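Local coordinates for FHA domain-containing protein FhaA (PDB 3PO8) that regulates cell growth and peptidoglycan synthesis by binding MviN, with its FHA domain recognising phosphorylated MviN and phosphorylated PknB, at residues Phe35-Asp39 / Thr40-Arg44; Thr67-Asn71 / Ala72-Glu76. All coordinates share one frame; numbering follows the deposited sequence.

Both contacts are local, each within one continuous run of chain in the FHA domain, and they come in series. Contact 1 (residues 35-44) is a turn after strand 35-36, and its last two residues hold a phosphate ion. Contact 2 (residues 67-76) is the tight hairpin of strands 68-69 and 72-73. Their centres are about 17 Å apart, and their nearest atoms are about 8 Å apart without touching. His46 lies between them: its ND1 hydrogen-bonds to Ser43 N, and the Thr67 side chain packs on it. Thr64, just before contact 2, hydrogen-bonds to the same phosphate. Contact 1 thus forms part of the anion site, while contact 2 follows it in the chain.

Contact 1: Phe35-Asp39 / Thr40-Arg44; sequences FRLPD and TGVSR. With PO4 (phosphate ion), chain B.
The Asp39 and Val42 side chains cross at about a right angle, and the Val42 CG2 methyl lies over one face of the carboxylate, 3.5 Å from Asp39 CG. They are the first and last residues of a type I beta turn in an FHA domain, on the loop that leads to the phosphothreonine pocket of this family. The Arg44 guanidinium presents its edge to a phosphate ion, with PO4 O2 in its plane. Arg44 NH2 donates to PO4 O2 almost straight (179°). Before the turn, Leu37 CD2 sits 4.2 Å above the plane of the Phe35 ring, over its centre.

The turn closes by Val42 N to Asp39 O, 3.1 Å. Asp39 CG is anti to its own nitrogen (chi1 -176°), which brings OD1 round to Gly41 N in the manner of an Asx turn. The position of OD1 is less certain, so that bond is tentative. Asp39 OD2 is held by His89 N and Ser90 OG.

The phosphate probably comes from the crystallisation liquor. Its site is consistent with that of a phosphothreonine phosphate. Ser43 OG donates to PO4 O4 at 2.6 Å, and Thr64 OG1 also binds the ion. A bend at chi3 (-85°) folds the Arg44 chain back round PO4 O3. That oxygen accepts from Arg44 N at 2.8 Å and from Arg44 NE at 3.1 Å.

Contact 2: Thr67-Asn71 / Ala72-Glu76; sequences TTVNN and APVQE
Val69 and Ala72 satisfy each other's backbone groups. Val69 N donates to Ala72 O at 2.9 Å. Ala72 N returns the bond to Val69 O, also 2.9 Å. Ala72 O has a second, weaker partner in the CA-H of Thr68, with Thr68 CA 3.0 Å away. Two residues further from the turn on each strand, Val74 N donates to Thr67 O at 3.2 Å. Thr68 and Pro73 form the non-hydrogen-bonded pair between these bonds, and the proline has no N-H to place.

This is a two-residue beta hairpin with a type I' turn. Asn70 and Asn71 take its corner positions, both with positive phi. The Asn70 amide is engaged at both ends: OD1 accepts from Val84 N, and ND2 bonds to Asp83 OD1.

Water 1 bridges the open end of the hairpin. It accepts from Thr67 N at 2.9 Å and donates to Val74 O at 2.7 Å. Thr67 OG1 is hydrogen-bonded to Asp60 OD2. Val74 CG1 stands beside its backbone N (chi1 -57°) and lies 4.0 Å from Val69 CG2.

Contact 1: Phe35-Asp39 / Thr40-Arg44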
loop_
_atom_site.group_PDB
_atom_site.type_symbol
_atom_site.label_atom_id
_atom_site.label_comp_id
_atom_site.label_asym_id
_atom_site.label_seq_id
_atom_site.Cartn_x
_atom_site.Cartn_y
_atom_site.Cartn_z
ATOM N N PHE A 35 4.125 5.754 4.292
ATOM C CA PHE A 35 4.644 4.429 4.636
ATOM C C PHE A 35 5.899 4.271 3.783
ATOM O O PHE A 35 5.840 4.128 2.566
ATOM C CB PHE A 35 3.609 3.339 4.340
ATOM C CG PHE A 35 3.912 1.993 4.941
ATOM C CD1 PHE A 35 4.637 1.846 6.116
ATOM C CD2 PHE A 35 3.387 0.858 4.360
ATOM C CE1 PHE A 35 4.857 0.577 6.666
ATOM C CE2 PHE A 35 3.585 -0.397 4.912
ATOM C CZ PHE A 35 4.328 -0.528 6.061
ATOM N N ARG A 36 7.037 4.365 4.451
ATOM C CA ARG A 36 8.334 4.476 3.800
ATOM C C ARG A 36 9.047 3.128 3.827
ATOM O O ARG A 36 9.194 2.529 4.896
ATOM C CB ARG A 36 9.159 5.559 4.491
ATOM C CG ARG A 36 10.458 5.882 3.794
ATOM C CD ARG A 36 11.200 6.929 4.573
ATOM N NE ARG A 36 12.393 7.385 3.882
ATOM C CZ ARG A 36 13.198 8.326 4.344
ATOM N NH1 ARG A 36 12.912 8.936 5.465
ATOM N NH2 ARG A 36 14.269 8.669 3.651
ATOM N N LEU A 37 9.473 2.644 2.660
ATOM C CA LEU A 37 10.072 1.302 2.520
ATOM C C LEU A 37 11.557 1.394 2.156
ATOM O O LEU A 37 11.913 2.070 1.196
ATOM C CB LEU A 37 9.349 0.476 1.452
ATOM C CG LEU A 37 7.845 0.307 1.591
ATOM C CD1 LEU A 37 7.277 -0.716 0.617
ATOM C CD2 LEU A 37 7.440 -0.045 2.978
ATOM N N PRO A 38 12.408 0.649 2.882
ATOM C CA PRO A 38 13.838 0.615 2.653
ATOM C C PRO A 38 14.184 -0.416 1.571
ATOM O O PRO A 38 14.693 -1.498 1.852
ATOM C CB PRO A 38 14.374 0.209 4.010
ATOM C CG PRO A 38 13.369 -0.688 4.516
ATOM C CD PRO A 38 12.081 -0.067 4.122
ATOM N N ASP A 39 13.826 -0.074 0.348
ATOM C CA ASP A 39 13.869 -0.999 -0.789
ATOM C C ASP A 39 14.221 -0.178 -2.002
ATOM O O ASP A 39 13.469 0.702 -2.400
ATOM C CB ASP A 39 12.485 -1.656 -0.912
ATOM C CG ASP A 39 12.408 -2.710 -1.998
ATOM O OD1 ASP A 39 13.199 -2.680 -2.955
ATOM O OD2 ASP A 39 11.536 -3.588 -1.896
ATOM N N THR A 40 15.384 -0.454 -2.595
ATOM C CA THR A 40 15.852 0.347 -3.717
ATOM C C THR A 40 15.058 0.089 -4.991
ATOM O O THR A 40 15.159 0.849 -5.951
ATOM C CB THR A 40 17.348 0.125 -3.999
ATOM O OG1 THR A 40 17.591 -1.272 -4.208
ATOM C CG2 THR A 40 18.169 0.647 -2.825
ATOM N N GLY A 41 14.251 -0.968 -4.983
ATOM C CA GLY A 41 13.390 -1.252 -6.123
ATOM C C GLY A 41 12.074 -0.495 -6.074
ATOM O O GLY A 41 11.312 -0.541 -7.031
ATOM N N VAL A 42 11.818 0.208 -4.965
ATOM C CA VAL A 42 10.604 0.971 -4.734
ATOM C C VAL A 42 10.904 2.430 -5.056
ATOM O O VAL A 42 11.911 2.980 -4.599
ATOM C CB VAL A 42 10.162 0.819 -3.266
ATOM C CG1 VAL A 42 8.995 1.772 -2.914
ATOM C CG2 VAL A 42 9.811 -0.620 -3.027
ATOM N N SER A 43 10.036 3.062 -5.820
ATOM C CA SER A 43 10.230 4.456 -6.228
ATOM C C SER A 43 10.054 5.385 -5.025
ATOM O O SER A 43 9.477 5.002 -4.012
ATOM C CB SER A 43 9.282 4.837 -7.360
ATOM O OG SER A 43 9.657 4.160 -8.531
ATOM N N ARG A 44 10.571 6.604 -5.133
ATOM C CA ARG A 44 10.477 7.571 -4.032
ATOM C C ARG A 44 9.001 7.764 -3.639
ATOM O O ARG A 44 8.648 7.746 -2.467
ATOM C CB ARG A 44 11.149 8.888 -4.411
ATOM C CG ARG A 44 12.646 8.792 -4.344
ATOM C CD ARG A 44 13.281 9.960 -5.047
ATOM N NE ARG A 44 13.400 9.704 -6.482
ATOM C CZ ARG A 44 13.669 10.634 -7.397
ATOM N NH1 ARG A 44 13.847 11.906 -7.044
ATOM N NH2 ARG A 44 13.763 10.294 -8.679
HETATM P P PO4 B . 12.038 6.716 -8.920
HETATM O O1 PO4 B . 10.924 7.490 -9.588
HETATM O O2 PO4 B . 13.338 7.216 -9.538
HETATM O O3 PO4 B . 12.001 7.075 -7.457
HETATM O O4 PO4 B . 11.915 5.243 -9.202
#

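Contact 2: Thr67-Asn71 / Ala72-Glu76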
loop_
_atom_site.group_PDB
_atom_site.type_symbol
_atom_site.label_atom_id
_atom_site.label_comp_id
_atom_site.label_asym_id
_atom_site.label_seq_id
_atom_site.Cartn_x
_atom_site.Cartn_y
_atom_site.Cartn_z
ATOM N N THR A 67 3.723 -1.995 -9.880
ATOM C CA THR A 67 3.058 -2.515 -8.700
ATOM C C THR A 67 2.191 -3.678 -9.137
ATOM O O THR A 67 1.580 -3.635 -10.190
ATOM C CB THR A 67 2.182 -1.424 -8.026
ATOM O OG1 THR A 67 3.001 -0.312 -7.669
ATOM C CG2 THR A 67 1.479 -1.946 -6.794
ATOM N N THR A 68 2.120 -4.721 -8.322
ATOM C CA THR A 68 1.128 -5.774 -8.528
ATOM C C THR A 68 0.277 -5.969 -7.295
ATOM O O THR A 68 0.686 -5.681 -6.177
ATOM C CB THR A 68 1.716 -7.145 -8.907
ATOM O OG1 THR A 68 2.472 -7.674 -7.820
ATOM C CG2 THR A 68 2.628 -7.033 -10.091
ATOM N N VAL A 69 -0.941 -6.417 -7.528
ATOM C CA VAL A 69 -1.816 -6.851 -6.442
ATOM C C VAL A 69 -2.264 -8.263 -6.770
ATOM O O VAL A 69 -2.750 -8.521 -7.872
ATOM C CB VAL A 69 -3.032 -5.925 -6.212
ATOM C CG1 VAL A 69 -3.875 -6.418 -4.997
ATOM C CG2 VAL A 69 -2.589 -4.498 -6.008
ATOM N N ASN A 70 -2.037 -9.171 -5.818
ATOM C CA ASN A 70 -2.335 -10.591 -6.013
ATOM C C ASN A 70 -1.682 -11.080 -7.292
ATOM O O ASN A 70 -2.291 -11.820 -8.077
ATOM C CB ASN A 70 -3.836 -10.841 -5.993
ATOM C CG ASN A 70 -4.471 -10.416 -4.678
ATOM O OD1 ASN A 70 -3.802 -10.331 -3.640
ATOM N ND2 ASN A 70 -5.764 -10.163 -4.708
ATOM N N ASN A 71 -0.438 -10.619 -7.498
ATOM C CA ASN A 71 0.404 -10.932 -8.647
ATOM C C ASN A 71 -0.150 -10.494 -9.999
ATOM O O ASN A 71 0.231 -11.047 -11.031
ATOM C CB ASN A 71 0.751 -12.425 -8.661
ATOM C CG ASN A 71 1.647 -12.841 -7.483
ATOM O OD1 ASN A 71 2.626 -12.148 -7.159
ATOM N ND2 ASN A 71 1.310 -13.946 -6.852
ATOM N N ALA A 72 -1.057 -9.518 -9.989
ATOM C CA ALA A 72 -1.618 -8.926 -11.207
ATOM C C ALA A 72 -1.054 -7.523 -11.358
ATOM O O ALA A 72 -1.049 -6.776 -10.404
ATOM C CB ALA A 72 -3.120 -8.849 -11.079
ATOM N N PRO A 73 -0.590 -7.146 -12.555
ATOM C CA PRO A 73 -0.109 -5.782 -12.717
ATOM C C PRO A 73 -1.245 -4.782 -12.660
ATOM O O PRO A 73 -2.277 -5.013 -13.273
ATOM C CB PRO A 73 0.512 -5.797 -14.104
ATOM C CG PRO A 73 -0.163 -6.921 -14.811
ATOM C CD PRO A 73 -0.386 -7.940 -13.776
ATOM N N VAL A 74 -1.035 -3.668 -11.963
ATOM C CA VAL A 74 -2.076 -2.680 -11.753
ATOM C C VAL A 74 -1.658 -1.264 -12.117
ATOM O O VAL A 74 -0.480 -0.883 -12.044
ATOM C CB VAL A 74 -2.607 -2.715 -10.302
ATOM C CG1 VAL A 74 -3.124 -4.118 -9.950
ATOM C CG2 VAL A 74 -1.566 -2.268 -9.320
ATOM N N GLN A 75 -2.655 -0.509 -12.574
ATOM C CA GLN A 75 -2.576 0.947 -12.547
ATOM C C GLN A 75 -3.387 1.317 -11.314
ATOM O O GLN A 75 -2.795 1.504 -10.243
ATOM C CB GLN A 75 -3.106 1.577 -13.835
ATOM C CG GLN A 75 -3.056 3.071 -13.827
ATOM C CD GLN A 75 -1.690 3.617 -13.465
ATOM O OE1 GLN A 75 -0.689 3.264 -14.093
ATOM N NE2 GLN A 75 -1.641 4.478 -12.447
ATOM N N GLU A 76 -4.716 1.399 -11.419
ATOM C CA GLU A 76 -5.577 1.507 -10.240
ATOM C C GLU A 76 -6.268 0.203 -9.876
ATOM O O GLU A 76 -6.543 -0.638 -10.709
ATOM C CB GLU A 76 -6.593 2.636 -10.369
ATOM C CG GLU A 76 -5.936 3.975 -10.600
ATOM C CD GLU A 76 -6.674 5.183 -10.019
ATOM O OE1 GLU A 76 -7.766 5.030 -9.417
ATOM O OE2 GLU A 76 -6.129 6.306 -10.171
HETATM O O HOH W 1 2.186 -1.215 -12.191
#